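Local coordinates for aldehyde dehydrogenase (Burkholderia vietnamiensis, PDB 5KF0), which probably oxidises aldehydes to carboxylic acids with a nicotinamide cofactor, and is seen here with NADPH bound, at residues A[220-223]-A[224-228]. Sequence-based numbering, arbitrary orientation.
Sequences GADL and FTTDE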
loop_
_atom_site.group_PDB
_atom_site.type_symbol
_atom_site.label_atom_id
_atom_site.label_comp_id
_atom_site.label_asym_id
_atom_site.label_seq_id
_atom_site.Cartn_x
_atom_site.Cartn_y
_atom_site.Cartn_z
ATOM N N GLY A 220 -14.648 -10.093 -39.632
ATOM C CA GLY A 220 -15.758 -10.799 -39.021
ATOM C C GLY A 220 -15.804 -10.646 -37.509
ATOM O O GLY A 220 -16.485 -11.411 -36.822
ATOM N N ALA A 221 -15.095 -9.645 -36.982
ATOM C CA ALA A 221 -14.852 -9.550 -35.548
ATOM C C ALA A 221 -15.519 -8.340 -34.901
ATOM O O ALA A 221 -15.095 -7.928 -33.822
ATOM C CB ALA A 221 -13.346 -9.518 -35.269
ATOM N N ASP A 222 -16.568 -7.780 -35.520
ATOM C CA ASP A 222 -17.178 -6.562 -34.981
ATOM C C ASP A 222 -17.645 -6.746 -33.539
ATOM O O ASP A 222 -17.502 -5.827 -32.717
ATOM C CB ASP A 222 -18.351 -6.113 -35.855
ATOM C CG ASP A 222 -18.968 -4.810 -35.360
ATOM O OD1 ASP A 222 -18.330 -3.748 -35.553
ATOM O OD2 ASP A 222 -20.068 -4.844 -34.760
ATOM N N LEU A 223 -18.200 -7.919 -33.209
ATOM C CA LEU A 223 -18.812 -8.088 -31.887
ATOM C C LEU A 223 -17.784 -8.002 -30.764
ATOM O O LEU A 223 -18.140 -7.651 -29.634
ATOM C CB LEU A 223 -19.556 -9.425 -31.803
ATOM C CG LEU A 223 -20.843 -9.477 -32.630
ATOM C CD1 LEU A 223 -21.376 -10.905 -32.683
ATOM C CD2 LEU A 223 -21.891 -8.527 -32.073
ATOM N N PHE A 224 -16.516 -8.307 -31.046
ATOM C CA PHE A 224 -15.491 -8.163 -30.010
ATOM C C PHE A 224 -15.363 -6.726 -29.533
ATOM O O PHE A 224 -14.931 -6.491 -28.401
ATOM C CB PHE A 224 -14.135 -8.660 -30.514
ATOM C CG PHE A 224 -14.027 -10.152 -30.532
ATOM C CD1 PHE A 224 -13.638 -10.837 -29.390
ATOM C CD2 PHE A 224 -14.322 -10.873 -31.679
ATOM C CE1 PHE A 224 -13.547 -12.218 -29.389
ATOM C CE2 PHE A 224 -14.228 -12.261 -31.678
ATOM C CZ PHE A 224 -13.847 -12.926 -30.532
ATOM N N THR A 225 -15.715 -5.762 -30.374
ATOM C CA THR A 225 -15.674 -4.359 -29.980
ATOM C C THR A 225 -17.033 -3.819 -29.549
ATOM O O THR A 225 -17.118 -3.076 -28.557
ATOM C CB THR A 225 -15.123 -3.517 -31.134
ATOM O OG1 THR A 225 -13.753 -3.882 -31.375
ATOM C CG2 THR A 225 -15.209 -2.010 -30.830
ATOM N N THR A 226 -18.108 -4.179 -30.251
ATOM C CA THR A 226 -19.379 -3.479 -30.074
ATOM C C THR A 226 -20.380 -4.179 -29.156
ATOM O O THR A 226 -21.311 -3.517 -28.688
ATOM C CB THR A 226 -20.057 -3.228 -31.435
ATOM O OG1 THR A 226 -20.427 -4.477 -32.044
ATOM C CG2 THR A 226 -19.116 -2.471 -32.374
ATOM N N ASP A 227 -20.254 -5.479 -28.891
ATOM C CA ASP A 227 -21.292 -6.131 -28.092
ATOM C C ASP A 227 -21.330 -5.536 -26.685
ATOM O O ASP A 227 -20.305 -5.453 -25.999
ATOM C CB ASP A 227 -21.067 -7.644 -28.027
ATOM C CG ASP A 227 -22.316 -8.393 -27.591
ATOM O OD1 ASP A 227 -22.694 -8.268 -26.407
ATOM O OD2 ASP A 227 -22.920 -9.096 -28.429
ATOM N N GLU A 228 -22.522 -5.097 -26.259
ATOM C CA GLU A 228 -22.617 -4.403 -24.981
ATOM C C GLU A 228 -22.544 -5.336 -23.781
ATOM O O GLU A 228 -22.455 -4.847 -22.649
ATOM C CB GLU A 228 -23.908 -3.585 -24.911
ATOM C CG GLU A 228 -25.159 -4.418 -24.744
ATOM C CD GLU A 228 -26.383 -3.575 -24.416
ATOM O OE1 GLU A 228 -26.263 -2.328 -24.373
ATOM O OE2 GLU A 228 -27.465 -4.163 -24.198
HETATM O O HOH W 1 -14.218 -5.185 -33.752
#
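F224 turns back on A221 at the start of the short helix 222-226. F224 N donates to A221 O over 3.1 Å from above the carbonyl plane, and the same oxygen lies near the ring plane at the edge that carries CD2. F224 CD2 also lies 4.0 Å from A221 CB, and the F224 side chain touches V183 and K185 of strand 182-185 and I51 of helix 48-60. At T225 the backbone N bonds to D222 O, while OG1 donates to a water that in turn donates to A221 O, a water bridge from the carbonyl just ahead of the helix to the side chain of T225. This short helix belongs to the Rossmann-like cofactor domain of the aldehyde dehydrogenase fold, in the sequence between strands 211-213 and 232-236, two non-adjacent parallel strands of one sheet, and A221 touches the bound NADPH. T226 gives D222 two bonds. T226 N reaches D222 O at 3.0 Å in the carbonyl plane, making this oxygen an acceptor for two successive amides, and T226 OG1 donates to D222 OD2 over 2.8 Å from above the carboxylate plane. The hydroxyl sits between its own backbone N and carbonyl carbon (chi1 65°), facing D222, whose CG is anti to its backbone N (chi1 -177°); T226 CG2 also packs against the carboxylate, 3.5 Å from D222 OD1. D227, the first residue to leave helical geometry, ends the helix with its N bonded to L223 O at 3.1 Å, while D227 OD2 passes 3.8 Å from L223 CD2 and forms a salt bridge with R229.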